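Cytosine deaminase (Klebsiella pneumoniae, PDB 4R7W) probably catalyses the iron-dependent hydrolytic deamination of cytosine to uracil and ammonia, as a member of the amidohydrolase family. Local coordinates at residues I268-E273 with C304-S309; I41-R46 with L372-A377; I146-Q151 with M170-V175. All blocks are in the same frame, centred on the assembly; numbering follows the deposited sequence.

Interaction 1. Residues I268-E273 with C304-S309. With FE2 (Fe (II) ion), chain L; O7U ((2R)-2-amino-2,5-dihydro-1,5,2-diazaphosphinin-6(1H)-one 2-oxide), chain M.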
ATOM      1  N   ILE B 268      -5.872 -12.935  12.922  1.00 13.32           N
ATOM      2  CA  ILE B 268      -6.055 -11.681  12.210  1.00  9.13           C
ATOM      3  C   ILE B 268      -4.700 -10.996  12.100  1.00  8.62           C
ATOM      4  O   ILE B 268      -3.943 -10.966  13.070  1.00 10.78           O
ATOM      5  CB  ILE B 268      -7.072 -10.759  12.929  1.00 17.36           C
ATOM      6  CG1 ILE B 268      -8.498 -11.323  12.828  1.00 14.45           C
ATOM      7  CG2 ILE B 268      -7.055  -9.374  12.329  1.00  8.99           C
ATOM      8  CD1 ILE B 268      -9.528 -10.522  13.648  1.00 10.91           C
ATOM      9  N   SER B 269      -4.373 -10.473  10.920  1.00  8.59           N
ATOM     10  CA  SER B 269      -3.110  -9.730  10.746  1.00  8.34           C
ATOM     11  C   SER B 269      -3.423  -8.309  10.284  1.00  8.80           C
ATOM     12  O   SER B 269      -4.365  -8.096   9.513  1.00 16.84           O
ATOM     13  CB  SER B 269      -2.187 -10.443   9.744  1.00 11.76           C
ATOM     14  OG  SER B 269      -0.937  -9.774   9.592  1.00 10.59           O
ATOM     15  N   CYS B 270      -2.663  -7.340  10.778  1.00  8.18           N
ATOM     16  CA  CYS B 270      -2.876  -5.946  10.405  1.00  8.24           C
ATOM     17  C   CYS B 270      -1.624  -5.349   9.745  1.00  9.87           C
ATOM     18  O   CYS B 270      -0.852  -4.629  10.393  1.00 15.57           O
ATOM     19  CB  CYS B 270      -3.290  -5.143  11.637  1.00  8.26           C
ATOM     20  SG  CYS B 270      -4.702  -5.869  12.566  1.00 10.69           S
ATOM     21  N   PRO B 271      -1.418  -5.645   8.452  1.00 12.24           N
ATOM     22  CA  PRO B 271      -0.149  -5.362   7.755  1.00  9.09           C
ATOM     23  C   PRO B 271       0.265  -3.891   7.713  1.00  8.15           C
ATOM     24  O   PRO B 271       1.460  -3.617   7.817  1.00  8.79           O
ATOM     25  CB  PRO B 271      -0.414  -5.871   6.336  1.00 12.61           C
ATOM     26  CG  PRO B 271      -1.907  -5.809   6.188  1.00  9.27           C
ATOM     27  CD  PRO B 271      -2.412  -6.232   7.540  1.00 11.68           C
ATOM     28  N   THR B 272      -0.670  -2.960   7.546  1.00 13.78           N
ATOM     29  CA  THR B 272      -0.280  -1.557   7.553  1.00  8.38           C
ATOM     30  C   THR B 272       0.072  -1.113   8.975  1.00  8.28           C
ATOM     31  O   THR B 272       0.973  -0.310   9.172  1.00  8.29           O
ATOM     32  CB  THR B 272      -1.365  -0.631   6.995  1.00 11.88           C
ATOM     33  OG1 THR B 272      -2.600  -0.864   7.685  1.00  8.72           O
ATOM     34  CG2 THR B 272      -1.547  -0.845   5.489  1.00  8.81           C
ATOM     35  N   GLU B 273      -0.627  -1.660   9.962  1.00  8.23           N
ATOM     36  CA  GLU B 273      -0.412  -1.231  11.336  1.00 13.85           C
ATOM     37  C   GLU B 273       0.929  -1.743  11.834  1.00 13.37           C
ATOM     38  O   GLU B 273       1.697  -1.013  12.465  1.00 10.26           O
ATOM     39  CB  GLU B 273      -1.524  -1.761  12.241  1.00 13.63           C
ATOM     40  CG  GLU B 273      -1.512  -1.170  13.638  1.00 13.58           C
ATOM     41  CD  GLU B 273      -2.364   0.076  13.734  1.00 17.66           C
ATOM     42  OE1 GLU B 273      -2.791   0.592  12.673  1.00 12.92           O
ATOM     43  OE2 GLU B 273      -2.622   0.529  14.870  1.00 16.22           O
ATOM     44  N   CYS B 304      -6.901 -13.675   8.261  1.00  9.76           N
ATOM     45  CA  CYS B 304      -7.457 -12.557   7.487  1.00 10.42           C
ATOM     46  C   CYS B 304      -6.816 -11.210   7.826  1.00  9.47           C
ATOM     47  O   CYS B 304      -6.029 -11.103   8.776  1.00 10.13           O
ATOM     48  CB  CYS B 304      -8.977 -12.484   7.663  1.00 15.80           C
ATOM     49  SG  CYS B 304      -9.462 -12.195   9.359  1.00 13.16           S
ATOM     50  N   PHE B 305      -7.153 -10.187   7.048  1.00  9.55           N
ATOM     51  CA  PHE B 305      -6.514  -8.880   7.172  1.00  9.29           C
ATOM     52  C   PHE B 305      -7.451  -7.835   7.791  1.00 13.11           C
ATOM     53  O   PHE B 305      -8.675  -7.953   7.705  1.00 11.68           O
ATOM     54  CB  PHE B 305      -6.018  -8.389   5.805  1.00 15.27           C
ATOM     55  CG  PHE B 305      -4.797  -9.125   5.268  1.00 11.76           C
ATOM     56  CD1 PHE B 305      -3.690  -9.364   6.073  1.00 14.00           C
ATOM     57  CD2 PHE B 305      -4.757  -9.538   3.941  1.00  9.75           C
ATOM     58  CE1 PHE B 305      -2.557 -10.021   5.566  1.00 14.32           C
ATOM     59  CE2 PHE B 305      -3.635 -10.193   3.420  1.00  9.45           C
ATOM     60  CZ  PHE B 305      -2.531 -10.437   4.237  1.00 11.58           C
ATOM     61  N   ALA B 306      -6.865  -6.819   8.427  1.00 16.58           N
ATOM     62  CA  ALA B 306      -7.645  -5.770   9.084  1.00 12.51           C
ATOM     63  C   ALA B 306      -6.882  -4.458   9.158  1.00 15.19           C
ATOM     64  O   ALA B 306      -5.652  -4.452   9.247  1.00  8.85           O
ATOM     65  CB  ALA B 306      -8.050  -6.210  10.491  1.00 12.27           C
ATOM     66  N   GLN B 307      -7.625  -3.353   9.178  1.00 14.45           N
ATOM     67  CA  GLN B 307      -7.051  -2.000   9.258  1.00 16.06           C
ATOM     68  C   GLN B 307      -6.482  -1.637  10.637  1.00 15.03           C
ATOM     69  O   GLN B 307      -5.519  -0.867  10.742  1.00 12.02           O
ATOM     70  CB  GLN B 307      -8.114  -0.957   8.869  1.00 16.20           C
ATOM     71  CG  GLN B 307      -8.622  -1.092   7.440  1.00 18.32           C
ATOM     72  CD  GLN B 307      -9.791  -0.172   7.116  1.00 19.91           C
ATOM     73  OE1 GLN B 307      -9.604   1.012   6.817  1.00 21.92           O
ATOM     74  NE2 GLN B 307     -11.010  -0.716   7.163  1.00 15.17           N
ATOM     75  N   ASP B 308      -7.124  -2.152  11.683  1.00 14.11           N
ATOM     76  CA  ASP B 308      -6.729  -1.901  13.072  1.00 11.18           C
ATOM     77  C   ASP B 308      -7.031  -0.479  13.552  1.00 10.79           C
ATOM     78  O   ASP B 308      -7.792  -0.290  14.503  1.00 18.79           O
ATOM     79  CB  ASP B 308      -5.242  -2.203  13.270  1.00 14.64           C
ATOM     80  CG  ASP B 308      -4.921  -2.641  14.664  1.00 19.53           C
ATOM     81  OD1 ASP B 308      -3.944  -3.385  14.803  1.00 21.01           O
ATOM     82  OD2 ASP B 308      -5.645  -2.254  15.604  1.00 16.05           O
ATOM     83  N   SER B 309      -6.419   0.518  12.920  1.00 10.57           N
ATOM     84  CA  SER B 309      -6.544   1.906  13.365  1.00 10.41           C
ATOM     85  C   SER B 309      -6.925   2.851  12.245  1.00 11.95           C
ATOM     86  O   SER B 309      -6.527   2.658  11.093  1.00 18.49           O
ATOM     87  CB  SER B 309      -5.210   2.411  13.934  1.00  9.49           C
ATOM     88  OG  SER B 309      -4.816   1.717  15.096  1.00 13.83           O
TER
HETATM   89 FE   FE2 L 501      -5.671  -3.551  17.654  1.00 18.73          FE
HETATM   90  N1  O7U M 502      -3.700  -0.951  21.161  1.00 10.65           N
HETATM   91  C2  O7U M 502      -2.885  -2.083  21.061  1.00 10.53           C
HETATM   92  O2  O7U M 502      -2.454  -2.759  22.010  1.00  8.76           O
HETATM   93  N3  O7U M 502      -2.521  -2.519  19.808  1.00 12.06           N
HETATM   94  N4  O7U M 502      -1.659  -1.513  17.443  1.00 12.36           N
HETATM   95  O4  O7U M 502      -3.556  -3.022  17.706  1.00 15.23           O
HETATM   96  P4  O7U M 502      -2.941  -1.890  18.378  1.00 13.76           P
HETATM   97  C5  O7U M 502      -3.955  -0.467  18.729  1.00  8.99           C
HETATM   98  C6  O7U M 502      -4.167  -0.236  19.974  1.00 13.99           C
HETATM   99  O   HOH W   1      -3.382  -3.132   8.744  1.00  9.93           O
HETATM  100  O   HOH W   2      -3.516   0.560   9.729  1.00 15.20           O
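I268 and C304 pair on neighbouring parallel strands, I268 CG1 lying 3.7 Å from C304 SG, while the other branch, CG2, reaches A306 CB at 3.8 Å. C270 SG comes up to the same methyl. On the other face, that of S269 and F305, the side chains of P271 and F305 cross at about a right angle, P271 CD 3.7 Å from F305 CD1. Backbone bonds hold the strands in step: S269 N gives a nearly straight bond to C304 O, and A306 N a weak one back to S269 O.

Beyond the strand ends two waters fill in. One joins T272 OG1 to A306 O; the other donates to E273 OE1 and Q307 O and also bonds T272 OG1.

At the polar edge the E273 and D308 carboxylates stack with planes 21° apart, E273 OE2 and D308 OD1 4.1 Å from each other. S309 OG lies within reach of both E273 OE2, 2.5 Å away, and D312. D308 CG is anti to the backbone N (chi1 -151°), which carries OD2 to the iron at 2.4 Å. H56, H58 and H209 bind the same ion, as does O4 of the bound ligand, whose tetrahedral phosphorus probably mimics the deamination intermediate. Metal-binding residues at the C-terminal ends of barrel strands are the hallmark of the amidohydrolase active site.

Interaction 2. Residues I41-R46 with L372-A377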
ATOM      1  N   ILE B  41     -31.241  -4.142 -11.739  1.00 35.03           N
ATOM      2  CA  ILE B  41     -29.896  -3.589 -11.738  1.00 33.94           C
ATOM      3  C   ILE B  41     -28.981  -4.384 -12.658  1.00 36.00           C
ATOM      4  O   ILE B  41     -28.877  -5.607 -12.548  1.00 37.18           O
ATOM      5  CB  ILE B  41     -29.286  -3.555 -10.326  1.00 34.45           C
ATOM      6  CG1 ILE B  41     -30.147  -2.700  -9.391  1.00 34.50           C
ATOM      7  CG2 ILE B  41     -27.862  -3.034 -10.383  1.00 22.47           C
ATOM      8  CD1 ILE B  41     -29.669  -2.692  -7.951  1.00 27.38           C
ATOM      9  N   ASP B  42     -28.328  -3.677 -13.573  1.00 33.10           N
ATOM     10  CA  ASP B  42     -27.374  -4.286 -14.480  1.00 32.85           C
ATOM     11  C   ASP B  42     -25.986  -4.171 -13.860  1.00 29.03           C
ATOM     12  O   ASP B  42     -25.449  -3.075 -13.751  1.00 24.54           O
ATOM     13  CB  ASP B  42     -27.418  -3.566 -15.828  1.00 33.28           C
ATOM     14  CG  ASP B  42     -26.684  -4.320 -16.920  1.00 36.53           C
ATOM     15  OD1 ASP B  42     -25.747  -5.080 -16.588  1.00 31.13           O
ATOM     16  OD2 ASP B  42     -27.054  -4.158 -18.112  1.00 37.31           O
ATOM     17  N   ALA B  43     -25.408  -5.295 -13.441  1.00 30.09           N
ATOM     18  CA  ALA B  43     -24.058  -5.277 -12.875  1.00 28.10           C
ATOM     19  C   ALA B  43     -22.987  -5.064 -13.950  1.00 27.96           C
ATOM     20  O   ALA B  43     -21.815  -4.865 -13.633  1.00 30.91           O
ATOM     21  CB  ALA B  43     -23.782  -6.546 -12.068  1.00 27.02           C
ATOM     22  N   GLN B  44     -23.404  -5.105 -15.216  1.00 26.21           N
ATOM     23  CA  GLN B  44     -22.540  -4.805 -16.366  1.00 25.51           C
ATOM     24  C   GLN B  44     -21.316  -5.697 -16.459  1.00 27.58           C
ATOM     25  O   GLN B  44     -20.273  -5.283 -16.959  1.00 29.72           O
ATOM     26  CB  GLN B  44     -22.118  -3.330 -16.381  1.00 23.10           C
ATOM     27  CG  GLN B  44     -23.288  -2.354 -16.430  1.00 33.25           C
ATOM     28  CD  GLN B  44     -22.863  -0.937 -16.749  1.00 39.96           C
ATOM     29  OE1 GLN B  44     -22.709  -0.573 -17.913  1.00 46.45           O
ATOM     30  NE2 GLN B  44     -22.672  -0.127 -15.714  1.00 40.21           N
ATOM     31  N   GLY B  45     -21.449  -6.928 -15.984  1.00 26.69           N
ATOM     32  CA  GLY B  45     -20.340  -7.859 -16.014  1.00 27.29           C
ATOM     33  C   GLY B  45     -19.418  -7.703 -14.821  1.00 24.36           C
ATOM     34  O   GLY B  45     -18.365  -8.349 -14.766  1.00 20.95           O
ATOM     35  N   ARG B  46     -19.803  -6.853 -13.863  1.00 19.64           N
ATOM     36  CA  ARG B  46     -18.968  -6.650 -12.673  1.00 18.72           C
ATOM     37  C   ARG B  46     -19.170  -7.725 -11.621  1.00 21.04           C
ATOM     38  O   ARG B  46     -20.189  -8.411 -11.580  1.00 20.89           O
ATOM     39  CB  ARG B  46     -19.188  -5.278 -12.020  1.00 18.44           C
ATOM     40  CG  ARG B  46     -18.975  -4.079 -12.921  1.00 28.54           C
ATOM     41  CD  ARG B  46     -17.731  -4.215 -13.768  1.00 32.02           C
ATOM     42  NE  ARG B  46     -17.219  -2.897 -14.129  1.00 34.36           N
ATOM     43  CZ  ARG B  46     -17.546  -2.225 -15.226  1.00 25.62           C
ATOM     44  NH1 ARG B  46     -18.385  -2.749 -16.129  1.00 27.98           N
ATOM     45  NH2 ARG B  46     -17.016  -1.027 -15.428  1.00 20.52           N
ATOM     46  N   LEU B 372     -24.716  -7.408  -0.039  1.00 17.70           N
ATOM     47  CA  LEU B 372     -23.754  -7.653  -1.113  1.00 22.89           C
ATOM     48  C   LEU B 372     -23.235  -6.371  -1.728  1.00 19.80           C
ATOM     49  O   LEU B 372     -23.807  -5.296  -1.540  1.00 17.44           O
ATOM     50  CB  LEU B 372     -24.382  -8.537  -2.209  1.00 18.12           C
ATOM     51  CG  LEU B 372     -25.489  -7.942  -3.087  1.00 22.30           C
ATOM     52  CD1 LEU B 372     -24.914  -7.371  -4.366  1.00 22.82           C
ATOM     53  CD2 LEU B 372     -26.539  -8.992  -3.426  1.00 27.08           C
ATOM     54  N   LEU B 373     -22.145  -6.504  -2.478  1.00 17.75           N
ATOM     55  CA  LEU B 373     -21.552  -5.387  -3.191  1.00 16.66           C
ATOM     56  C   LEU B 373     -21.377  -5.734  -4.654  1.00 16.98           C
ATOM     57  O   LEU B 373     -21.159  -6.889  -5.006  1.00 17.05           O
ATOM     58  CB  LEU B 373     -20.157  -5.084  -2.657  1.00 15.81           C
ATOM     59  CG  LEU B 373     -19.929  -4.941  -1.162  1.00 19.17           C
ATOM     60  CD1 LEU B 373     -18.467  -4.623  -0.979  1.00 19.37           C
ATOM     61  CD2 LEU B 373     -20.812  -3.849  -0.581  1.00 21.84           C
ATOM     62  N   ILE B 374     -21.424  -4.704  -5.486  1.00 17.22           N
ATOM     63  CA  ILE B 374     -20.936  -4.795  -6.845  1.00 18.51           C
ATOM     64  C   ILE B 374     -19.673  -3.957  -6.929  1.00 20.19           C
ATOM     65  O   ILE B 374     -19.724  -2.742  -6.757  1.00 23.38           O
ATOM     66  CB  ILE B 374     -21.998  -4.286  -7.846  1.00 20.21           C
ATOM     67  CG1 ILE B 374     -23.262  -5.140  -7.746  1.00 18.91           C
ATOM     68  CG2 ILE B 374     -21.448  -4.275  -9.280  1.00 21.58           C
ATOM     69  CD1 ILE B 374     -24.463  -4.529  -8.467  1.00 19.79           C
ATOM     70  N   LEU B 375     -18.540  -4.622  -7.169  1.00 18.29           N
ATOM     71  CA  LEU B 375     -17.243  -3.969  -7.333  1.00 19.97           C
ATOM     72  C   LEU B 375     -16.951  -3.615  -8.782  1.00 20.39           C
ATOM     73  O   LEU B 375     -17.424  -4.288  -9.713  1.00 16.73           O
ATOM     74  CB  LEU B 375     -16.115  -4.887  -6.850  1.00 21.64           C
ATOM     75  CG  LEU B 375     -15.746  -4.981  -5.374  1.00 23.69           C
ATOM     76  CD1 LEU B 375     -14.660  -6.052  -5.165  1.00 17.52           C
ATOM     77  CD2 LEU B 375     -15.265  -3.633  -4.857  1.00 25.08           C
ATOM     78  N   ASP B 376     -16.127  -2.591  -8.982  1.00 18.24           N
ATOM     79  CA  ASP B 376     -15.743  -2.201 -10.338  1.00 20.29           C
ATOM     80  C   ASP B 376     -14.595  -3.049 -10.870  1.00 17.67           C
ATOM     81  O   ASP B 376     -13.552  -2.531 -11.255  1.00 20.45           O
ATOM     82  CB  ASP B 376     -15.384  -0.722 -10.393  1.00 16.14           C
ATOM     83  CG  ASP B 376     -15.224  -0.212 -11.806  1.00 16.62           C
ATOM     84  OD1 ASP B 376     -15.835  -0.788 -12.743  1.00 32.09           O
ATOM     85  OD2 ASP B 376     -14.493   0.778 -11.988  1.00 16.46           O
ATOM     86  N   ALA B 377     -14.800  -4.359 -10.897  1.00 21.43           N
ATOM     87  CA  ALA B 377     -13.808  -5.287 -11.424  1.00 21.29           C
ATOM     88  C   ALA B 377     -14.482  -6.613 -11.722  1.00 20.82           C
ATOM     89  O   ALA B 377     -15.585  -6.864 -11.248  1.00 20.22           O
ATOM     90  CB  ALA B 377     -12.684  -5.490 -10.427  1.00 16.07           C
TER
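R46 meets D376 in a salt bridge made side-on. Its NE and NH2 both turn to one carboxylate oxygen, D376 OD1, each at 2.9 Å, and OD1 receives the pair nearly in line with its own C-O bond. The two flat groups are almost coplanar, 23° apart, and the side chains run alongside each other in the same direction. A bend at chi2 (-44°) folds the arginine chain so that its remaining nitrogen, NH1, can bond back to Q44 O at 3.3 Å. With both partners in the guanidinium plane, the group is gripped at two places along its edge and its rotation is restricted. D376 OD2 has a long, weak ion pair with R386.

Turns present these groups. A43 to R46 form a type I' beta turn, closed by R46 N to A43 O; just before it, D42 OD1 accepts from Q44 N in an Asx turn and also bonds N5. D376 is the centre of an inverse gamma turn. The contact joins the edge strand 40-42 of the small four-stranded sheet to strand 372-375, which follows the barrel in sequence; such a small beta domain built from both chain ends is usual in amidohydrolases.

Apolar contacts run alongside, centred on I374, which reaches across with both branches: CG2 touches R46 CB at 3.7 Å, and CD1 lies 4.2 Å from both I41 CG2 and A43 CB. I3 of strand 2-6 packs on A43 and I374.

A carbonyl closes in as well: L375 O is 3.1 Å from R46 CB.

Interaction 3. Residues I146-Q151 with M170-V175. With O7U ((2R)-2-amino-2,5-dihydro-1,5,2-diazaphosphinin-6(1H)-one 2-oxide), chain M.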
ATOM      1  N   ILE B 146     -18.558  -5.989  19.622  1.00 13.11           N
ATOM      2  CA  ILE B 146     -17.732  -5.189  20.546  1.00 12.87           C
ATOM      3  C   ILE B 146     -16.822  -6.066  21.408  1.00 13.27           C
ATOM      4  O   ILE B 146     -17.308  -6.979  22.090  1.00 12.74           O
ATOM      5  CB  ILE B 146     -18.610  -4.330  21.469  1.00 19.08           C
ATOM      6  CG1 ILE B 146     -19.507  -3.389  20.638  1.00 16.10           C
ATOM      7  CG2 ILE B 146     -17.755  -3.589  22.490  1.00 15.04           C
ATOM      8  CD1 ILE B 146     -20.452  -2.532  21.491  1.00 15.09           C
ATOM      9  N   VAL B 147     -15.512  -5.800  21.365  1.00 11.97           N
ATOM     10  CA  VAL B 147     -14.554  -6.524  22.206  1.00 11.65           C
ATOM     11  C   VAL B 147     -14.170  -5.756  23.475  1.00 12.63           C
ATOM     12  O   VAL B 147     -13.772  -4.589  23.421  1.00 12.30           O
ATOM     13  CB  VAL B 147     -13.257  -6.889  21.440  1.00 11.06           C
ATOM     14  CG1 VAL B 147     -12.345  -7.761  22.314  1.00 10.81           C
ATOM     15  CG2 VAL B 147     -13.575  -7.594  20.133  1.00 11.03           C
ATOM     16  N   ALA B 148     -14.300  -6.422  24.617  1.00 20.00           N
ATOM     17  CA  ALA B 148     -13.802  -5.896  25.890  1.00 20.41           C
ATOM     18  C   ALA B 148     -12.270  -6.001  25.928  1.00 15.71           C
ATOM     19  O   ALA B 148     -11.715  -7.053  26.265  1.00 11.20           O
ATOM     20  CB  ALA B 148     -14.413  -6.665  27.041  1.00 12.34           C
ATOM     21  N   PHE B 149     -11.607  -4.905  25.590  1.00 11.22           N
ATOM     22  CA  PHE B 149     -10.162  -4.893  25.400  1.00 10.74           C
ATOM     23  C   PHE B 149      -9.496  -4.200  26.579  1.00 12.87           C
ATOM     24  O   PHE B 149      -9.710  -3.006  26.786  1.00 12.51           O
ATOM     25  CB  PHE B 149      -9.823  -4.127  24.125  1.00 10.51           C
ATOM     26  CG  PHE B 149      -8.342  -3.952  23.884  1.00 11.54           C
ATOM     27  CD1 PHE B 149      -7.470  -5.030  23.990  1.00 12.57           C
ATOM     28  CD2 PHE B 149      -7.834  -2.714  23.515  1.00 11.55           C
ATOM     29  CE1 PHE B 149      -6.101  -4.866  23.756  1.00  9.43           C
ATOM     30  CE2 PHE B 149      -6.476  -2.542  23.271  1.00  9.71           C
ATOM     31  CZ  PHE B 149      -5.612  -3.623  23.392  1.00  9.40           C
ATOM     32  N   PRO B 150      -8.705  -4.946  27.364  1.00 14.47           N
ATOM     33  CA  PRO B 150      -8.043  -4.318  28.521  1.00 12.56           C
ATOM     34  C   PRO B 150      -6.681  -3.736  28.134  1.00 12.74           C
ATOM     35  O   PRO B 150      -5.666  -4.373  28.340  1.00 14.28           O
ATOM     36  CB  PRO B 150      -7.886  -5.487  29.497  1.00 10.87           C
ATOM     37  CG  PRO B 150      -7.621  -6.667  28.584  1.00 10.50           C
ATOM     38  CD  PRO B 150      -8.471  -6.401  27.316  1.00 10.48           C
ATOM     39  N   GLN B 151      -6.678  -2.543  27.552  1.00 10.53           N
ATOM     40  CA  GLN B 151      -5.471  -1.935  27.014  1.00 10.26           C
ATOM     41  C   GLN B 151      -4.270  -1.952  27.954  1.00 16.70           C
ATOM     42  O   GLN B 151      -3.147  -2.263  27.550  1.00 11.73           O
ATOM     43  CB  GLN B 151      -5.747  -0.486  26.619  1.00 10.50           C
ATOM     44  CG  GLN B 151      -4.515   0.238  26.051  1.00 10.28           C
ATOM     45  CD  GLN B 151      -4.035  -0.336  24.719  1.00 13.37           C
ATOM     46  OE1 GLN B 151      -4.426   0.133  23.642  1.00 12.46           O
ATOM     47  NE2 GLN B 151      -3.159  -1.337  24.790  1.00  9.51           N
ATOM     48  N   MET B 170     -22.335  -5.933  30.669  1.00 16.86           N
ATOM     49  CA  MET B 170     -23.006  -4.854  29.947  1.00 17.17           C
ATOM     50  C   MET B 170     -23.276  -5.296  28.518  1.00 16.93           C
ATOM     51  O   MET B 170     -24.043  -4.662  27.797  1.00 17.28           O
ATOM     52  CB  MET B 170     -22.177  -3.566  29.951  1.00 16.89           C
ATOM     53  CG  MET B 170     -21.953  -2.952  31.336  1.00 22.27           C
ATOM     54  SD  MET B 170     -20.665  -1.674  31.371  1.00 17.13           S
ATOM     55  CE  MET B 170     -21.417  -0.422  30.333  1.00 19.94           C
ATOM     56  N   GLY B 171     -22.626  -6.379  28.112  1.00 16.38           N
ATOM     57  CA  GLY B 171     -22.976  -7.036  26.872  1.00 16.28           C
ATOM     58  C   GLY B 171     -21.930  -6.969  25.776  1.00 24.74           C
ATOM     59  O   GLY B 171     -22.277  -7.070  24.609  1.00 15.50           O
ATOM     60  N   ALA B 172     -20.662  -6.786  26.137  1.00 22.75           N
ATOM     61  CA  ALA B 172     -19.587  -6.934  25.152  1.00 21.40           C
ATOM     62  C   ALA B 172     -19.710  -8.334  24.534  1.00 14.13           C
ATOM     63  O   ALA B 172     -19.931  -9.309  25.252  1.00 19.02           O
ATOM     64  CB  ALA B 172     -18.220  -6.730  25.808  1.00 18.79           C
ATOM     65  N   ASP B 173     -19.631  -8.426  23.208  1.00 16.78           N
ATOM     66  CA  ASP B 173     -19.848  -9.701  22.527  1.00 18.24           C
ATOM     67  C   ASP B 173     -18.600 -10.574  22.592  1.00 15.55           C
ATOM     68  O   ASP B 173     -18.664 -11.797  22.455  1.00 14.34           O
ATOM     69  CB  ASP B 173     -20.207  -9.472  21.054  1.00 19.64           C
ATOM     70  CG  ASP B 173     -21.212  -8.359  20.864  1.00 25.08           C
ATOM     71  OD1 ASP B 173     -22.423  -8.615  21.025  1.00 21.29           O
ATOM     72  OD2 ASP B 173     -20.795  -7.228  20.545  1.00 21.64           O
ATOM     73  N   VAL B 174     -17.456  -9.934  22.775  1.00 12.85           N
ATOM     74  CA  VAL B 174     -16.180 -10.630  22.660  1.00 12.31           C
ATOM     75  C   VAL B 174     -15.247 -10.283  23.816  1.00 12.52           C
ATOM     76  O   VAL B 174     -15.189  -9.133  24.265  1.00 12.08           O
ATOM     77  CB  VAL B 174     -15.474 -10.248  21.350  1.00 14.16           C
ATOM     78  CG1 VAL B 174     -14.266 -11.150  21.099  1.00 12.44           C
ATOM     79  CG2 VAL B 174     -16.451 -10.298  20.172  1.00 12.19           C
ATOM     80  N   VAL B 175     -14.508 -11.282  24.289  1.00 11.86           N
ATOM     81  CA  VAL B 175     -13.555 -11.059  25.358  1.00 15.52           C
ATOM     82  C   VAL B 175     -12.170 -10.900  24.744  1.00 11.95           C
ATOM     83  O   VAL B 175     -11.699 -11.792  24.043  1.00 10.85           O
ATOM     84  CB  VAL B 175     -13.545 -12.237  26.350  1.00 17.29           C
ATOM     85  CG1 VAL B 175     -12.531 -11.988  27.465  1.00 16.12           C
ATOM     86  CG2 VAL B 175     -14.948 -12.478  26.906  1.00 12.47           C
TER
HETATM   87  N1  O7U M 502      -3.700  -0.951  21.161  1.00 10.65           N
HETATM   88  C2  O7U M 502      -2.885  -2.083  21.061  1.00 10.53           C
HETATM   89  O2  O7U M 502      -2.454  -2.759  22.010  1.00  8.76           O
HETATM   90  N3  O7U M 502      -2.521  -2.519  19.808  1.00 12.06           N
HETATM   91  N4  O7U M 502      -1.659  -1.513  17.443  1.00 12.36           N
HETATM   92  O4  O7U M 502      -3.556  -3.022  17.706  1.00 15.23           O
HETATM   93  P4  O7U M 502      -2.941  -1.890  18.378  1.00 13.76           P
HETATM   94  C5  O7U M 502      -3.955  -0.467  18.729  1.00  8.99           C
HETATM   95  C6  O7U M 502      -4.167  -0.236  19.974  1.00 13.99           C
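Just after G171, whose Schellman motif closes helix 160-170, A172 meets A148 CB to CB at 4.0 Å. Here the chain enters the second strand of a beta-alpha-beta crossover: strand 143-149, helix 160-170, strand 174-175, a right-handed unit of the TIM barrel.

D173 comes next and ties its side chain to the neighbouring backbone. OD2 accepts a hydrogen bond from I146 N at 2.7 Å through its anti lone pair. Placing CG beside its own backbone N (chi1 -44°) turns the carboxylate toward I146 on strand 143-149, while OD1 forms a salt bridge with K135. D173 N adds a weak bond to I146 O, an oxygen that V174 N also uses at 3.0 Å.

V174 then pairs with V147 in parallel register. V147 CG2 presses on V174 CB at 3.5 Å, tighter than usual for two carbons, and V174 O accepts from A148 N at 2.9 Å. V175 carries the strand on beside A148.

Past this pairing, the chain runs on from strand 143-149 into the active site. The F149 ring stacks on H209 and turns its edge to O2 of the ligand, and Q151 grips that ligand with both amide atoms: NE2 gives to O2 at 3.2 Å, and OE1 accepts from N1 at 2.8 Å, almost straight.

In the fold
Interactions 1 and 3 flank the active site from different parts of the barrel, their centres about 19 Å apart and their nearest atoms about 8 Å. The bound ligand spans the interval: Q151 of interaction 3 reads its ring edge, while D308 of interaction 1 shares the iron with its phosphoryl oxygen. E212 and H241 also hydrogen-bond the ligand. Interaction 2 stands apart, about 26 Å from interaction 1 and about 36 Å from interaction 3, centre to centre, across the chain's centre from the latter. Its two segments bracket both others in sequence, since 41-46 precedes the barrel strands and 372-377 follows them.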